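PDB 1YR2: prolyl oligopeptidase from Novosphingobium capsulatum, which probably hydrolyses oligopeptides on the carboxyl side of proline, and less readily alanine, as a serine endopeptidase of the prolyl oligopeptidase (S9A) family. Local coordinates for residues I106-F111 with T429-V434; Y123-G128 with Q132-V137. All coordinates share one frame; numbering follows the deposited sequence.

Interaction 1. Residues I106-F111 with T429-V434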
loop_
_atom_site.group_PDB
_atom_site.type_symbol
_atom_site.label_atom_id
_atom_site.label_comp_id
_atom_site.label_asym_id
_atom_site.label_seq_id
_atom_site.Cartn_x
_atom_site.Cartn_y
_atom_site.Cartn_z
ATOM N N ILE A 106 -1.953 7.732 -15.897
ATOM C CA ILE A 106 -2.544 8.168 -14.587
ATOM C C ILE A 106 -4.041 7.942 -14.380
ATOM O O ILE A 106 -4.460 7.488 -13.322
ATOM C CB ILE A 106 -2.290 9.707 -14.339
ATOM C CG1 ILE A 106 -0.808 10.013 -14.279
ATOM C CG2 ILE A 106 -2.973 10.170 -13.001
ATOM C CD1 ILE A 106 -0.048 9.043 -13.367
ATOM N N ASP A 107 -4.846 8.313 -15.361
ATOM C CA ASP A 107 -6.285 8.380 -15.213
ATOM C C ASP A 107 -6.866 7.213 -15.993
ATOM O O ASP A 107 -6.648 7.068 -17.224
ATOM C CB ASP A 107 -6.863 9.732 -15.698
ATOM C CG ASP A 107 -6.268 10.929 -14.929
ATOM O OD1 ASP A 107 -6.314 10.933 -13.673
ATOM O OD2 ASP A 107 -5.682 11.901 -15.490
ATOM N N TYR A 108 -7.560 6.344 -15.269
ATOM C CA TYR A 108 -8.265 5.255 -15.906
ATOM C C TYR A 108 -9.454 4.871 -15.018
ATOM O O TYR A 108 -9.456 5.151 -13.820
ATOM C CB TYR A 108 -7.321 4.057 -16.098
ATOM C CG TYR A 108 -6.494 3.733 -14.883
ATOM C CD1 TYR A 108 -6.976 2.871 -13.892
ATOM C CD2 TYR A 108 -5.246 4.321 -14.681
ATOM C CE1 TYR A 108 -6.240 2.608 -12.737
ATOM C CE2 TYR A 108 -4.485 4.020 -13.526
ATOM C CZ TYR A 108 -4.987 3.191 -12.569
ATOM O OH TYR A 108 -4.248 2.907 -11.426
ATOM N N GLU A 109 -10.447 4.218 -15.602
ATOM C CA GLU A 109 -11.617 3.781 -14.848
ATOM C C GLU A 109 -11.287 2.710 -13.811
ATOM O O GLU A 109 -10.332 1.914 -13.963
ATOM C CB GLU A 109 -12.695 3.274 -15.820
ATOM C CG GLU A 109 -12.374 1.939 -16.452
ATOM C CD GLU A 109 -13.435 1.532 -17.478
ATOM O OE1 GLU A 109 -14.651 1.762 -17.196
ATOM O OE2 GLU A 109 -13.039 0.979 -18.541
ATOM N N ARG A 110 -12.122 2.644 -12.772
ATOM C CA ARG A 110 -11.951 1.641 -11.716
ATOM C C ARG A 110 -13.291 1.137 -11.232
ATOM O O ARG A 110 -14.200 1.894 -11.015
ATOM C CB ARG A 110 -11.178 2.206 -10.522
ATOM C CG ARG A 110 -10.048 3.176 -10.862
ATOM C CD ARG A 110 -9.357 3.805 -9.627
ATOM N NE ARG A 110 -10.182 4.845 -8.983
ATOM C CZ ARG A 110 -10.946 4.660 -7.915
ATOM N NH1 ARG A 110 -11.004 3.473 -7.316
ATOM N NH2 ARG A 110 -11.642 5.673 -7.423
ATOM N N PHE A 111 -13.386 -0.169 -11.068
ATOM C CA PHE A 111 -14.575 -0.829 -10.540
ATOM C C PHE A 111 -14.283 -1.264 -9.103
ATOM O O PHE A 111 -13.173 -1.699 -8.791
ATOM C CB PHE A 111 -14.962 -2.053 -11.384
ATOM C CG PHE A 111 -15.513 -1.724 -12.721
ATOM C CD1 PHE A 111 -14.656 -1.448 -13.771
ATOM C CD2 PHE A 111 -16.877 -1.686 -12.956
ATOM C CE1 PHE A 111 -15.178 -1.174 -15.045
ATOM C CE2 PHE A 111 -17.381 -1.435 -14.204
ATOM C CZ PHE A 111 -16.535 -1.152 -15.236
ATOM N N THR A 429 2.293 -4.556 -12.978
ATOM C CA THR A 429 1.749 -4.250 -14.306
ATOM C C THR A 429 0.267 -4.440 -14.377
ATOM O O THR A 429 -0.307 -4.561 -15.475
ATOM C CB THR A 429 2.395 -5.137 -15.361
ATOM O OG1 THR A 429 2.263 -6.512 -14.940
ATOM C CG2 THR A 429 3.903 -4.842 -15.396
ATOM N N GLN A 430 -0.378 -4.405 -13.230
ATOM C CA GLN A 430 -1.835 -4.564 -13.146
ATOM C C GLN A 430 -2.411 -3.610 -12.128
ATOM O O GLN A 430 -2.383 -3.868 -10.916
ATOM C CB GLN A 430 -2.173 -6.013 -12.828
ATOM C CG GLN A 430 -3.652 -6.326 -12.649
ATOM C CD GLN A 430 -4.411 -6.066 -13.901
ATOM O OE1 GLN A 430 -4.398 -6.895 -14.805
ATOM N NE2 GLN A 430 -5.067 -4.910 -13.975
ATOM N N PRO A 431 -2.951 -2.477 -12.568
ATOM C CA PRO A 431 -3.722 -1.656 -11.647
ATOM C C PRO A 431 -4.862 -2.466 -11.031
ATOM O O PRO A 431 -5.394 -3.362 -11.690
ATOM C CB PRO A 431 -4.250 -0.524 -12.540
ATOM C CG PRO A 431 -3.373 -0.548 -13.753
ATOM C CD PRO A 431 -2.962 -1.954 -13.942
ATOM N N ALA A 432 -5.241 -2.146 -9.792
ATOM C CA ALA A 432 -6.174 -2.943 -9.027
ATOM C C ALA A 432 -7.380 -3.215 -9.899
ATOM O O ALA A 432 -7.948 -2.302 -10.490
ATOM C CB ALA A 432 -6.609 -2.238 -7.815
ATOM N N THR A 433 -7.747 -4.473 -9.944
ATOM C CA THR A 433 -8.835 -4.919 -10.771
ATOM C C THR A 433 -9.663 -5.963 -10.081
ATOM O O THR A 433 -9.165 -6.757 -9.256
ATOM C CB THR A 433 -8.257 -5.457 -12.122
ATOM O OG1 THR A 433 -9.348 -5.755 -13.019
ATOM C CG2 THR A 433 -7.518 -6.810 -11.961
ATOM N N VAL A 434 -10.943 -5.990 -10.394
ATOM C CA VAL A 434 -11.804 -7.050 -9.903
ATOM C C VAL A 434 -11.766 -8.265 -10.839
ATOM O O VAL A 434 -12.034 -8.140 -12.039
ATOM C CB VAL A 434 -13.263 -6.513 -9.761
ATOM C CG1 VAL A 434 -14.214 -7.657 -9.380
ATOM C CG2 VAL A 434 -13.322 -5.343 -8.741
HETATM O O HOH W 1 -9.019 -0.197 -12.800
HETATM O O HOH W 2 -11.055 -1.707 -11.673
HETATM O O HOH W 3 -10.634 -2.286 -8.888
#
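The seam between the first and last blades of the seven-bladed beta-propeller runs between Tyr108 and Phe111 on one side and Pro431 and Val434 on the other. In this family the propeller ring is not latched by a strand shared between its end blades, and the contact fits that: apolar touches and waters join the two segments here. The outer half of the Tyr108 ring meets the proline obliquely, with its OH 3.6 Å from Pro431 CB and its CE1 3.7 Å from the same carbon. A chi1 of 46° sets Tyr108 CG between its own backbone N and carbonyl carbon, and this turn sends the ring across to Pro431. Leu452, past the last propeller strand, also touches Tyr108.

Farther along, a methyl group packs against backbone: Val434 CG2 lies 3.6 Å from Phe111 O, while Tyr422 and Trp447 touch the valine from within its own side of the seam. Between these two points waters bridge the two backbones. Phe111 N donates to one water at 2.9 Å, and Phe111 O accepts from another at 2.6 Å. Both waters also reach Ala432 O, but weakly; the shorter bond, from the water on Phe111 O to Ala432 O, is 3.1 Å. The carbonyl sits at the corner where the chain turns from strand 430-431 into strand 433-438. Just before it, the Gln430 side chain curls back on its own segment: NE2 donates to Pro431 O at 2.8 Å and 165°, lying in the plane of that carbonyl and using one of its lone pairs.

Interaction 2. Residues Y123-G128 with Q132-V137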
loop_
_atom_site.group_PDB
_atom_site.type_symbol
_atom_site.label_atom_id
_atom_site.label_comp_id
_atom_site.label_asym_id
_atom_site.label_seq_id
_atom_site.Cartn_x
_atom_site.Cartn_y
_atom_site.Cartn_z
ATOM N N TYR A 123 -22.112 -1.958 -7.276
ATOM C CA TYR A 123 -20.667 -1.759 -7.336
ATOM C C TYR A 123 -20.341 -0.303 -7.578
ATOM O O TYR A 123 -21.049 0.400 -8.260
ATOM C CB TYR A 123 -20.025 -2.663 -8.422
ATOM C CG TYR A 123 -20.644 -2.453 -9.797
ATOM C CD1 TYR A 123 -21.858 -3.005 -10.101
ATOM C CD2 TYR A 123 -20.026 -1.654 -10.739
ATOM C CE1 TYR A 123 -22.451 -2.836 -11.326
ATOM C CE2 TYR A 123 -20.608 -1.451 -11.979
ATOM C CZ TYR A 123 -21.842 -2.033 -12.254
ATOM O OH TYR A 123 -22.460 -1.833 -13.459
ATOM N N SER A 124 -19.258 0.154 -6.977
ATOM C CA SER A 124 -18.737 1.476 -7.266
ATOM C C SER A 124 -18.069 1.497 -8.672
ATOM O O SER A 124 -17.564 0.460 -9.131
ATOM C CB SER A 124 -17.795 1.910 -6.132
ATOM O OG SER A 124 -16.545 1.279 -6.216
ATOM N N TRP A 125 -18.062 2.673 -9.304
ATOM C CA TRP A 125 -17.388 2.916 -10.552
ATOM C C TRP A 125 -16.936 4.349 -10.608
ATOM O O TRP A 125 -17.681 5.232 -10.266
ATOM C CB TRP A 125 -18.275 2.625 -11.752
ATOM C CG TRP A 125 -17.609 2.821 -13.043
ATOM C CD1 TRP A 125 -16.779 1.974 -13.651
ATOM C CD2 TRP A 125 -17.740 3.944 -13.916
ATOM N NE1 TRP A 125 -16.335 2.487 -14.842
ATOM C CE2 TRP A 125 -16.934 3.692 -15.043
ATOM C CE3 TRP A 125 -18.478 5.144 -13.873
ATOM C CZ2 TRP A 125 -16.849 4.569 -16.118
ATOM C CZ3 TRP A 125 -18.384 6.009 -14.920
ATOM C CH2 TRP A 125 -17.581 5.729 -16.039
ATOM N N ASN A 126 -15.702 4.538 -11.033
ATOM C CA ASN A 126 -15.148 5.835 -11.374
ATOM C C ASN A 126 -14.667 5.828 -12.818
ATOM O O ASN A 126 -14.016 4.932 -13.221
ATOM C CB ASN A 126 -13.971 6.142 -10.447
ATOM C CG ASN A 126 -13.655 7.643 -10.370
ATOM O OD1 ASN A 126 -13.407 8.283 -11.408
ATOM N ND2 ASN A 126 -13.656 8.212 -9.132
ATOM N N SER A 127 -14.971 6.871 -13.576
ATOM C CA SER A 127 -14.463 6.995 -14.950
ATOM C C SER A 127 -12.948 7.210 -15.018
ATOM O O SER A 127 -12.332 7.027 -16.079
ATOM C CB SER A 127 -15.145 8.185 -15.611
ATOM O OG SER A 127 -14.870 9.345 -14.828
ATOM N N GLY A 128 -12.355 7.618 -13.904
ATOM C CA GLY A 128 -10.955 7.981 -13.805
ATOM C C GLY A 128 -10.906 9.475 -13.546
ATOM O O GLY A 128 -9.926 9.973 -13.016
ATOM N N GLN A 132 -15.250 11.535 -6.618
ATOM C CA GLN A 132 -15.763 10.381 -5.887
ATOM C C GLN A 132 -16.368 9.382 -6.859
ATOM O O GLN A 132 -16.945 9.757 -7.843
ATOM C CB GLN A 132 -16.848 10.768 -4.860
ATOM C CG GLN A 132 -16.434 11.740 -3.729
ATOM C CD GLN A 132 -17.626 12.099 -2.846
ATOM O OE1 GLN A 132 -18.113 11.248 -2.112
ATOM N NE2 GLN A 132 -18.121 13.333 -2.945
ATOM N N SER A 133 -16.254 8.103 -6.551
ATOM C CA SER A 133 -16.930 7.089 -7.337
ATOM C C SER A 133 -18.444 7.209 -7.215
ATOM O O SER A 133 -18.959 7.628 -6.180
ATOM C CB SER A 133 -16.535 5.717 -6.861
ATOM O OG SER A 133 -15.254 5.401 -7.287
ATOM N N GLN A 134 -19.155 6.832 -8.282
ATOM C CA GLN A 134 -20.585 6.627 -8.219
ATOM C C GLN A 134 -20.857 5.219 -7.701
ATOM O O GLN A 134 -19.989 4.393 -7.758
ATOM C CB GLN A 134 -21.166 6.700 -9.617
ATOM C CG GLN A 134 -20.932 8.046 -10.342
ATOM C CD GLN A 134 -21.391 8.048 -11.804
ATOM O OE1 GLN A 134 -21.260 7.043 -12.475
ATOM N NE2 GLN A 134 -21.893 9.190 -12.303
ATOM N N LEU A 135 -22.082 5.008 -7.219
ATOM C CA LEU A 135 -22.611 3.672 -6.913
ATOM C C LEU A 135 -23.587 3.343 -8.035
ATOM O O LEU A 135 -24.604 4.040 -8.236
ATOM C CB LEU A 135 -23.338 3.653 -5.571
ATOM C CG LEU A 135 -23.811 2.236 -5.173
ATOM C CD1 LEU A 135 -22.689 1.278 -5.149
ATOM C CD2 LEU A 135 -24.565 2.335 -3.839
ATOM N N LEU A 136 -23.240 2.291 -8.744
ATOM C CA LEU A 136 -24.054 1.700 -9.793
ATOM C C LEU A 136 -24.749 0.429 -9.368
ATOM O O LEU A 136 -24.322 -0.317 -8.457
ATOM C CB LEU A 136 -23.195 1.368 -11.020
ATOM C CG LEU A 136 -22.353 2.497 -11.579
ATOM C CD1 LEU A 136 -21.865 2.099 -12.913
ATOM C CD2 LEU A 136 -23.123 3.785 -11.627
ATOM N N VAL A 137 -25.853 0.177 -10.057
ATOM C CA VAL A 137 -26.634 -1.017 -9.826
ATOM C C VAL A 137 -27.138 -1.536 -11.155
ATOM O O VAL A 137 -27.422 -0.783 -12.087
ATOM C CB VAL A 137 -27.844 -0.718 -8.906
ATOM C CG1 VAL A 137 -28.806 0.274 -9.567
ATOM C CG2 VAL A 137 -28.554 -2.003 -8.519
HETATM O O HOH W 4 -14.690 2.383 -8.028
#
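Tyr123 and Leu136 face each other as an antiparallel hydrogen-bonded pair, Tyr123 N to Leu136 O at 3.0 Å and Leu136 N to Tyr123 O at 2.9 Å. Above that pair Leu136 CB sits over one face of the tyrosine ring, 4.1 Å from its centroid, a CH-pi contact displaced toward the rim. Leu136 CD1 reaches on to Trp125 CB at 3.8 Å, wedging the leucine between the two aromatic residues. Cut back to alanine, Tyr123 would no longer cover Leu136 CB, and a gap beside Phe111 and Pro114 is likely to open.

Trp125 and Gln134 form the next hydrogen-bonded pair. Their side chains run side by side, and Gln134 OE1 comes in at the edge of the indole, 3.6 Å from Trp125 CE3. A chi1 of -178° on Trp125 lays the indole out beside the glutamine, whose NE2 is held by Asp153; Glu109 is the partner of Trp125 NE1. On the face of Ser124 and Leu135, a water 2.8 Å from Ser124 OG also reaches Ser133 OG at 3.2 Å. At the end of strand 123-126, Asn126 OD1 accepts from Gly128 N in an Asx turn.

This hairpin forms the middle of the four-stranded first propeller blade: strand 110-117 flanks strand 120-126, strand 149-152 flanks strand 134-139, and Leu135 packs on Trp168 of strand 163-170 in the next blade.

Interactions 1 and 2 share the first propeller blade, their centres about 13 Å apart, and the hairpin of interaction 2 is nested in the chain loop that interaction 1 closes. Arg110 N lies 3.0 Å from Asn126 O, a probable backbone bond between neighbouring strands; Glu109 OE1 is 3.0 Å from Trp125 NE1, a probable hydrogen bond; and Phe111 CE2 packs 3.5 Å from Trp125 CD1. Phe111 serves both: its backbone lies at the seam and its ring against Trp125. Both contacts belong to the propeller, not to the hydrolase sheet, where a GxSxG pattern at the end of strand 569-574 is consistent with a nucleophile elbow. Interaction 1 reaches the hydrolase domain: Ile106 and Thr429 touch helix 508-514.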